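Long-range contacts in amidohydrolase 3 domain-containing protein (Pyrococcus horikoshii, PDB 3IGH), which probably acts as a metal-dependent amidohydrolase, hydrolysing carbon-nitrogen bonds other than peptide bonds, although its substrate is not established: residues 62-67 / 446-451; 395-400 / 441-446; 203-208 / 227-232. All coordinates share one frame; numbering follows the deposited sequence.

How the interactions relate
Interactions 1 and 2 use successive parts of helix 436-450, share G446 and have centres 5 Å apart. The helix meets strand 58-68 in interaction 1 and strand 395-397 in interaction 2, the first and last strands of the amidohydrolase barrel. Across that seam D65 OD2 lies 2.5 Å from T399 OG1, and H67 O lies 2.9 Å from D400 N. Interaction 3 continues the wall beyond strand 58-68: D65 N is 3.0 Å from S204 O, and the centres of interactions 1 and 3 are 10 Å apart. Interactions 2 and 3 do not touch, with nearest atoms about 6 Å apart. H67 NE2 shares a sulfate with H314, K262 and H339 near the C-terminal strand ends, consistent with the family's active site.

Interaction 1 (62-67 / 446-451); sequences AFFDSH and GSARVS. With SO4 (sulfate ion), chain B.
The first strand of the barrel meets the C-terminal end of helix 436-450 here, F64 and S66 facing S447, A448 and S451. S447 OG is 2.8 Å from F64 O and probably bonds to it, although S442 O can accept the same proton and the choice is not settled. S447 CB packs 3.7 Å from F64 CB. Chi1 of F64 (-168°) sets CG anti to the backbone N and close to S447 CB. One face of the ring is covered by A448 CA and, toward the rim, by S447 O. A448 CA makes a CH-pi contact, 4.0 Å from the centroid and 28° off the normal, while A448 CB touches F64 CD1 at 3.7 Å. S66 CB comes within 3.5 Å of S447 OG, and S66 OG bonds to S359 OG on another barrel strand. Where strand 58-68 turns its corner, D65 OD1 accepts from H67 N at 3.1 Å through its anti lone pair, forming an Asx turn. H67 opens the HxH sequence at the C-terminal end of the first strand in metal-dependent amidohydrolases. Here its NE2 donates to O1 of a sulfate, 3.0 Å away and in the ring plane, and H67 ND1 bonds to E338 OE1. H314, K262 and H339 also hold that ion, which probably came from the crystallisation liquor. S451 was deposited in two conformers, which makes the contacts of its OG with S447 O, S206 OG and F64 CE2 all uncertain.

Interaction 2 (395-400 / 441-446); sequences LGFSTD and HSYTYG
F397 and S442 form the tight part of this contact. S442 CB stands over the centre of the F397 ring, 3.6 Å from the centroid, a CH-pi contact made almost straight down on the face. Chi1 of F397 (-80°) places CG beside the backbone N. The edge of the F397 ring is directed at the face of Y443 in an offset edge-to-face pair, with planes at 72° and centroids 5.9 Å apart. F397 CB lies over the Y443 face toward the rim, 3.7 Å from Y443 CG. F397 N donates to S442 O at 3.2 Å, the donor well above the carbonyl plane. Helix 441-446 has a wider pi-type turn at 442-446, G446 N bonding to H441 O. G396 and G446, both without side chains, bring their CA atoms to 4.5 Å, and G446 CA comes within 3.3 Å of L395 O.

The L395 side chain is looser: L395 CD2 stays 4.4 Å from S442 OG, and a water donates to L395 O and to S442 OG, which also bonds to D438 O. Strand 395-397 and helical segment 441-446 run at 107°. Helix 386-392 packs on L395 and S442, helix 408-417 on F397, T399 and Y443, and strand 357-360 pairs with G396.

Interaction 3 (203-208 / 227-232); sequences KSVSFM and LSINVF. With SO4 (sulfate ion), chain O.
S204 OG and N230 CG each lie beside their own backbone N and anti to the carbonyl carbon (chi1 -57° and -54°), and this lets N230 ND2 reach S204 OG. The parallel pairing of S204 with N230 has already put both side chains on one face of the sheet. N230 ND2 donates to S204 OG at 2.9 Å. The bond is nearly straight at 174°, and the serine oxygen lies in the plane of the amide. E466 OE2 takes another bond from N230 ND2, and R255 NH1 donates to N230 OD1, so both ends of the carboxamide are gripped and its rotation is fixed.

The backbones are joined by a parallel ladder. N230 N donates to K203 O, and V205 N returns a bond to N230 O at 2.8 Å. Further along, F232 N donates to V205 O at 2.9 Å, and F207 N to F232 O. S204 pairs with N230, V205 with V231 and S206 with F232.

V205 and V231 point to the face opposite that of S204 and N230. I229 CD1 reaches V205 CG2 at 4.0 Å, and V231 CG1 lies at the edge of the F207 ring, 3.9 Å from F207 CB. F232 brings a ring edge to V205 O. The extended chain of K203 leads away, its NZ bonding to Y467 O and to O4 of a sulfate.

The two strands and helix 212-223 form a beta-alpha-beta unit of the barrel. L70 of helix 70-78 covers F207, I229 and V231, while strand 58-68 flanks 203-208 and strand 256-264 flanks 230-232.

Interaction 1 (62-67 / 446-451)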
loop_
_atom_site.group_PDB
_atom_site.type_symbol
_atom_site.label_atom_id
_atom_site.label_comp_id
_atom_site.label_asym_id
_atom_site.label_seq_id
_atom_site.Cartn_x
_atom_site.Cartn_y
_atom_site.Cartn_z
ATOM N N ALA A 62 20.135 3.332 12.686
ATOM C CA ALA A 62 19.727 2.066 13.282
ATOM C C ALA A 62 20.132 0.891 12.388
ATOM O O ALA A 62 20.405 1.071 11.196
ATOM C CB ALA A 62 18.223 2.075 13.553
ATOM N N PHE A 63 20.229 -0.301 12.972
ATOM C CA PHE A 63 20.544 -1.483 12.195
ATOM C C PHE A 63 19.385 -1.830 11.250
ATOM O O PHE A 63 18.210 -1.562 11.546
ATOM C CB PHE A 63 20.891 -2.671 13.100
ATOM C CG PHE A 63 22.219 -2.522 13.815
ATOM C CD1 PHE A 63 23.417 -2.806 13.158
ATOM C CD2 PHE A 63 22.268 -2.086 15.135
ATOM C CE1 PHE A 63 24.648 -2.679 13.811
ATOM C CE2 PHE A 63 23.492 -1.954 15.802
ATOM C CZ PHE A 63 24.682 -2.243 15.138
ATOM N N PHE A 64 19.746 -2.395 10.106
ATOM C CA PHE A 64 18.777 -2.847 9.108
ATOM C C PHE A 64 19.158 -4.298 8.805
ATOM O O PHE A 64 20.195 -4.558 8.203
ATOM C CB PHE A 64 18.899 -1.949 7.866
ATOM C CG PHE A 64 17.784 -2.104 6.843
ATOM C CD1 PHE A 64 17.254 -0.971 6.236
ATOM C CD2 PHE A 64 17.281 -3.360 6.469
ATOM C CE1 PHE A 64 16.221 -1.068 5.287
ATOM C CE2 PHE A 64 16.258 -3.470 5.526
ATOM C CZ PHE A 64 15.727 -2.308 4.934
ATOM N N ASP A 65 18.348 -5.250 9.255
ATOM C CA ASP A 65 18.631 -6.650 8.984
ATOM C C ASP A 65 18.022 -6.991 7.633
ATOM O O ASP A 65 16.815 -7.077 7.504
ATOM C CB ASP A 65 18.035 -7.548 10.076
ATOM C CG ASP A 65 18.523 -8.999 9.990
ATOM O OD1 ASP A 65 18.524 -9.600 8.895
ATOM O OD2 ASP A 65 18.864 -9.572 11.044
ATOM N N SER A 66 18.863 -7.222 6.635
ATOM C CA SER A 66 18.362 -7.358 5.261
ATOM C C SER A 66 17.795 -8.736 4.900
ATOM O O SER A 66 17.418 -8.960 3.745
ATOM C CB SER A 66 19.442 -6.931 4.256
ATOM O OG SER A 66 20.572 -7.775 4.337
ATOM N N HIS A 67 17.692 -9.645 5.871
ATOM C CA HIS A 67 17.164 -10.998 5.599
ATOM C C HIS A 67 16.850 -11.729 6.892
ATOM O O HIS A 67 17.747 -12.272 7.532
ATOM C CB HIS A 67 18.178 -11.803 4.760
ATOM C CG HIS A 67 17.717 -13.171 4.353
ATOM N ND1 HIS A 67 17.716 -13.585 3.039
ATOM C CD2 HIS A 67 17.285 -14.230 5.078
ATOM C CE1 HIS A 67 17.297 -14.835 2.971
ATOM N NE2 HIS A 67 17.019 -15.249 4.193
ATOM N N GLY A 446 24.195 -0.326 3.707
ATOM C CA GLY A 446 24.402 -1.478 2.826
ATOM C C GLY A 446 23.134 -2.314 2.738
ATOM O O GLY A 446 22.627 -2.570 1.646
ATOM N N SER A 447 22.595 -2.674 3.901
ATOM C CA SER A 447 21.335 -3.421 3.993
ATOM C C SER A 447 20.132 -2.703 3.376
ATOM O O SER A 447 19.297 -3.327 2.712
ATOM C CB SER A 447 21.044 -3.741 5.444
ATOM O OG SER A 447 21.759 -4.885 5.865
ATOM N N ALA A 448 20.052 -1.396 3.589
ATOM C CA ALA A 448 18.983 -0.590 2.997
ATOM C C ALA A 448 19.041 -0.592 1.471
ATOM O O ALA A 448 18.026 -0.801 0.804
ATOM C CB ALA A 448 19.050 0.821 3.526
ATOM N N ARG A 449 20.230 -0.358 0.926
ATOM C CA ARG A 449 20.418 -0.369 -0.520
ATOM C C ARG A 449 20.102 -1.726 -1.128
ATOM O O ARG A 449 19.447 -1.796 -2.170
ATOM C CB ARG A 449 21.844 0.049 -0.883
ATOM C CG ARG A 449 22.118 1.532 -0.661
ATOM C CD ARG A 449 21.572 2.377 -1.802
ATOM N NE ARG A 449 22.475 2.311 -2.951
ATOM C CZ ARG A 449 22.266 2.909 -4.120
ATOM N NH1 ARG A 449 21.168 3.629 -4.322
ATOM N NH2 ARG A 449 23.159 2.780 -5.094
ATOM N N VAL A 450 20.558 -2.795 -0.471
ATOM C CA VAL A 450 20.257 -4.177 -0.901
ATOM C C VAL A 450 18.729 -4.443 -0.930
ATOM O O VAL A 450 18.220 -5.172 -1.794
ATOM C CB VAL A 450 21.057 -5.197 -0.017
ATOM C CG1 VAL A 450 20.555 -6.630 -0.163
ATOM C CG2 VAL A 450 22.542 -5.125 -0.373
ATOM N N SER A 451 18.014 -3.798 -0.011
ATOM C CA SER A 451 16.566 -3.941 0.123
ATOM C C SER A 451 15.795 -2.883 -0.670
ATOM O O SER A 451 14.572 -2.782 -0.542
ATOM C CB SER A 451 16.175 -3.833 1.598
ATOM O OG SER A 451 16.908 -4.749 2.395
HETATM S S SO4 B . 16.805 -18.840 3.515
HETATM O O1 SO4 B . 15.777 -17.986 4.075
HETATM O O2 SO4 B . 17.899 -18.950 4.466
HETATM O O3 SO4 B . 16.254 -20.171 3.300
HETATM O O4 SO4 B . 17.301 -18.247 2.267
#

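Interaction 2 (395-400 / 441-446)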
loop_
_atom_site.group_PDB
_atom_site.type_symbol
_atom_site.label_atom_id
_atom_site.label_comp_id
_atom_site.label_asym_id
_atom_site.label_seq_id
_atom_site.Cartn_x
_atom_site.Cartn_y
_atom_site.Cartn_z
ATOM N N LEU A 395 26.636 -4.622 -0.482
ATOM C CA LEU A 395 26.589 -5.740 0.443
ATOM C C LEU A 395 25.790 -5.336 1.675
ATOM O O LEU A 395 26.053 -4.296 2.274
ATOM C CB LEU A 395 28.018 -6.122 0.837
ATOM C CG LEU A 395 28.322 -7.415 1.587
ATOM C CD1 LEU A 395 28.169 -8.613 0.673
ATOM C CD2 LEU A 395 29.747 -7.358 2.109
ATOM N N GLY A 396 24.809 -6.156 2.042
ATOM C CA GLY A 396 24.024 -5.916 3.246
ATOM C C GLY A 396 24.248 -7.035 4.242
ATOM O O GLY A 396 24.524 -8.168 3.847
ATOM N N PHE A 397 24.142 -6.719 5.531
ATOM C CA PHE A 397 24.292 -7.738 6.570
ATOM C C PHE A 397 22.925 -8.160 7.085
ATOM O O PHE A 397 21.977 -7.366 7.136
ATOM C CB PHE A 397 25.134 -7.220 7.747
ATOM C CG PHE A 397 26.633 -7.238 7.509
ATOM C CD1 PHE A 397 27.177 -7.651 6.294
ATOM C CD2 PHE A 397 27.497 -6.806 8.513
ATOM C CE1 PHE A 397 28.552 -7.653 6.085
ATOM C CE2 PHE A 397 28.867 -6.796 8.317
ATOM C CZ PHE A 397 29.398 -7.224 7.092
ATOM N N SER A 398 22.849 -9.411 7.507
ATOM C CA SER A 398 21.625 -9.971 8.022
ATOM C C SER A 398 21.945 -11.148 8.933
ATOM O O SER A 398 23.086 -11.590 9.005
ATOM C CB SER A 398 20.745 -10.439 6.862
ATOM O OG SER A 398 21.450 -11.269 5.960
ATOM N N THR A 399 20.922 -11.659 9.608
ATOM C CA THR A 399 21.096 -12.748 10.549
ATOM C C THR A 399 20.398 -14.021 10.102
ATOM O O THR A 399 20.710 -15.091 10.619
ATOM C CB THR A 399 20.550 -12.384 11.951
ATOM O OG1 THR A 399 19.188 -11.949 11.843
ATOM C CG2 THR A 399 21.391 -11.284 12.594
ATOM N N ASP A 400 19.443 -13.904 9.171
ATOM C CA ASP A 400 18.527 -14.997 8.835
ATOM C C ASP A 400 17.824 -15.494 10.098
ATOM O O ASP A 400 17.510 -16.675 10.225
ATOM C CB ASP A 400 19.254 -16.145 8.096
ATOM C CG ASP A 400 18.300 -17.093 7.390
ATOM O OD1 ASP A 400 17.163 -16.683 7.062
ATOM O OD2 ASP A 400 18.689 -18.262 7.177
ATOM N N HIS A 441 28.608 0.104 8.214
ATOM C CA HIS A 441 28.081 0.558 6.930
ATOM C C HIS A 441 27.221 -0.520 6.256
ATOM O O HIS A 441 26.134 -0.221 5.755
ATOM C CB HIS A 441 29.223 0.980 5.997
ATOM C CG HIS A 441 28.780 1.291 4.599
ATOM N ND1 HIS A 441 28.256 2.517 4.239
ATOM C CD2 HIS A 441 28.791 0.541 3.471
ATOM C CE1 HIS A 441 27.963 2.506 2.951
ATOM N NE2 HIS A 441 28.277 1.318 2.462
ATOM N N SER A 442 27.714 -1.764 6.250
ATOM C CA SER A 442 27.005 -2.880 5.622
ATOM C C SER A 442 25.698 -3.203 6.332
ATOM O O SER A 442 24.714 -3.575 5.691
ATOM C CB SER A 442 27.891 -4.125 5.555
ATOM O OG SER A 442 29.023 -3.902 4.732
ATOM N N TYR A 443 25.687 -3.008 7.649
ATOM C CA TYR A 443 24.535 -3.303 8.487
ATOM C C TYR A 443 23.534 -2.135 8.583
ATOM O O TYR A 443 22.530 -2.217 9.295
ATOM C CB TYR A 443 25.029 -3.667 9.880
ATOM C CG TYR A 443 24.343 -4.849 10.528
ATOM C CD1 TYR A 443 25.037 -5.653 11.424
ATOM C CD2 TYR A 443 23.008 -5.161 10.261
ATOM C CE1 TYR A 443 24.430 -6.736 12.042
ATOM C CE2 TYR A 443 22.387 -6.255 10.872
ATOM C CZ TYR A 443 23.109 -7.041 11.766
ATOM O OH TYR A 443 22.519 -8.126 12.395
ATOM N N THR A 444 23.816 -1.034 7.898
ATOM C CA THR A 444 22.901 0.104 7.907
ATOM C C THR A 444 22.550 0.488 6.469
ATOM O O THR A 444 21.545 0.008 5.918
ATOM C CB THR A 444 23.467 1.309 8.727
ATOM O OG1 THR A 444 24.755 1.675 8.213
ATOM C CG2 THR A 444 23.601 0.955 10.212
ATOM N N TYR A 445 23.389 1.316 5.845
ATOM C CA TYR A 445 23.151 1.749 4.469
ATOM C C TYR A 445 23.266 0.601 3.462
ATOM O O TYR A 445 22.504 0.553 2.501
ATOM C CB TYR A 445 24.087 2.901 4.097
ATOM C CG TYR A 445 23.848 3.534 2.740
ATOM C CD1 TYR A 445 22.726 4.327 2.499
ATOM C CD2 TYR A 445 24.774 3.366 1.707
ATOM C CE1 TYR A 445 22.522 4.920 1.251
ATOM C CE2 TYR A 445 24.584 3.953 0.460
ATOM C CZ TYR A 445 23.461 4.731 0.240
ATOM O OH TYR A 445 23.276 5.307 -0.991
ATOM N N GLY A 446 24.195 -0.326 3.707
ATOM C CA GLY A 446 24.402 -1.478 2.826
ATOM C C GLY A 446 23.134 -2.314 2.738
ATOM O O GLY A 446 22.627 -2.570 1.646
HETATM O O HOH W 1 28.608 -2.824 2.373
#

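Interaction 3 (203-208 / 227-232)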
loop_
_atom_site.group_PDB
_atom_site.type_symbol
_atom_site.label_atom_id
_atom_site.label_comp_id
_atom_site.label_asym_id
_atom_site.label_seq_id
_atom_site.Cartn_x
_atom_site.Cartn_y
_atom_site.Cartn_z
ATOM N N LYS A 203 15.784 -1.537 13.418
ATOM C CA LYS A 203 14.548 -0.792 13.181
ATOM C C LYS A 203 13.952 -0.982 11.790
ATOM O O LYS A 203 12.883 -0.457 11.511
ATOM C CB LYS A 203 14.728 0.691 13.500
ATOM C CG LYS A 203 14.991 0.940 14.990
ATOM C CD LYS A 203 14.915 2.417 15.343
ATOM C CE LYS A 203 15.072 2.600 16.845
ATOM N NZ LYS A 203 14.857 4.007 17.244
ATOM N N SER A 204 14.651 -1.726 10.938
ATOM C CA SER A 204 14.170 -2.048 9.585
ATOM C C SER A 204 14.607 -3.463 9.239
ATOM O O SER A 204 15.691 -3.895 9.645
ATOM C CB SER A 204 14.743 -1.091 8.544
ATOM O OG SER A 204 14.463 0.266 8.811
ATOM N N VAL A 205 13.764 -4.193 8.505
ATOM C CA VAL A 205 14.086 -5.559 8.090
ATOM C C VAL A 205 13.585 -5.830 6.675
ATOM O O VAL A 205 12.640 -5.179 6.221
ATOM C CB VAL A 205 13.478 -6.659 9.061
ATOM C CG1 VAL A 205 13.973 -6.497 10.522
ATOM C CG2 VAL A 205 11.942 -6.680 9.032
ATOM N N SER A 206 14.233 -6.766 5.979
ATOM C CA SER A 206 13.573 -7.483 4.891
ATOM C C SER A 206 13.095 -8.820 5.429
ATOM O O SER A 206 13.892 -9.648 5.892
ATOM C CB SER A 206 14.487 -7.727 3.694
ATOM O OG SER A 206 14.977 -6.516 3.158
ATOM N N PHE A 207 11.785 -9.006 5.371
ATOM C CA PHE A 207 11.121 -10.210 5.861
ATOM C C PHE A 207 10.975 -11.120 4.646
ATOM O O PHE A 207 10.229 -10.818 3.724
ATOM C CB PHE A 207 9.777 -9.805 6.501
ATOM C CG PHE A 207 8.900 -10.947 6.992
ATOM C CD1 PHE A 207 9.327 -12.281 7.014
ATOM C CD2 PHE A 207 7.624 -10.652 7.481
ATOM C CE1 PHE A 207 8.466 -13.309 7.454
ATOM C CE2 PHE A 207 6.768 -11.660 7.938
ATOM C CZ PHE A 207 7.189 -12.989 7.924
ATOM N N MET A 208 11.718 -12.224 4.656
ATOM C CA MET A 208 11.779 -13.162 3.524
ATOM C C MET A 208 10.787 -14.309 3.631
ATOM O O MET A 208 10.567 -14.826 4.716
ATOM C CB MET A 208 13.189 -13.734 3.417
ATOM C CG MET A 208 14.273 -12.668 3.619
ATOM S SD MET A 208 14.180 -11.376 2.358
ATOM C CE MET A 208 14.491 -12.467 0.992
ATOM N N LEU A 227 2.677 -1.786 13.551
ATOM C CA LEU A 227 4.009 -2.162 13.051
ATOM C C LEU A 227 5.037 -1.151 13.550
ATOM O O LEU A 227 4.984 0.026 13.201
ATOM C CB LEU A 227 4.040 -2.211 11.519
ATOM C CG LEU A 227 3.855 -3.483 10.696
ATOM C CD1 LEU A 227 4.251 -3.179 9.266
ATOM C CD2 LEU A 227 4.653 -4.675 11.217
ATOM N N SER A 228 5.981 -1.610 14.365
ATOM C CA SER A 228 6.890 -0.694 15.033
ATOM C C SER A 228 8.259 -0.606 14.358
ATOM O O SER A 228 9.117 0.170 14.782
ATOM C CB SER A 228 7.038 -1.097 16.503
ATOM O OG SER A 228 7.601 -2.392 16.606
ATOM N N ILE A 229 8.457 -1.412 13.312
ATOM C CA ILE A 229 9.689 -1.411 12.524
ATOM C C ILE A 229 9.319 -1.368 11.033
ATOM O O ILE A 229 8.208 -1.743 10.655
ATOM C CB ILE A 229 10.561 -2.686 12.798
ATOM C CG1 ILE A 229 9.772 -3.969 12.494
ATOM C CG2 ILE A 229 11.128 -2.672 14.240
ATOM C CD1 ILE A 229 10.599 -5.279 12.476
ATOM N N ASN A 230 10.248 -0.907 10.200
ATOM C CA ASN A 230 10.065 -0.958 8.754
ATOM C C ASN A 230 10.209 -2.390 8.252
ATOM O O ASN A 230 11.167 -3.084 8.591
ATOM C CB ASN A 230 11.053 -0.025 8.044
ATOM C CG ASN A 230 10.978 1.399 8.566
ATOM O OD1 ASN A 230 9.903 2.007 8.591
ATOM N ND2 ASN A 230 12.117 1.937 8.997
ATOM N N VAL A 231 9.226 -2.843 7.483
ATOM C CA VAL A 231 9.206 -4.214 6.992
ATOM C C VAL A 231 9.147 -4.209 5.467
ATOM O O VAL A 231 8.177 -3.732 4.879
ATOM C CB VAL A 231 8.005 -5.005 7.568
ATOM C CG1 VAL A 231 7.967 -6.435 6.998
ATOM C CG2 VAL A 231 8.049 -5.033 9.102
ATOM N N PHE A 232 10.182 -4.757 4.837
ATOM C CA PHE A 232 10.196 -4.943 3.392
ATOM C C PHE A 232 9.863 -6.415 3.108
ATOM O O PHE A 232 10.707 -7.306 3.270
ATOM C CB PHE A 232 11.549 -4.488 2.805
ATOM C CG PHE A 232 11.768 -2.998 2.915
ATOM C CD1 PHE A 232 11.506 -2.163 1.827
ATOM C CD2 PHE A 232 12.172 -2.417 4.128
ATOM C CE1 PHE A 232 11.657 -0.778 1.933
ATOM C CE2 PHE A 232 12.335 -1.030 4.247
ATOM C CZ PHE A 232 12.072 -0.210 3.143
HETATM S S SO4 O . 10.924 5.174 15.778
HETATM O O1 SO4 O . 10.773 6.603 16.039
HETATM O O2 SO4 O . 9.717 4.488 16.227
HETATM O O3 SO4 O . 11.094 4.958 14.344
HETATM O O4 SO4 O . 12.082 4.643 16.496
#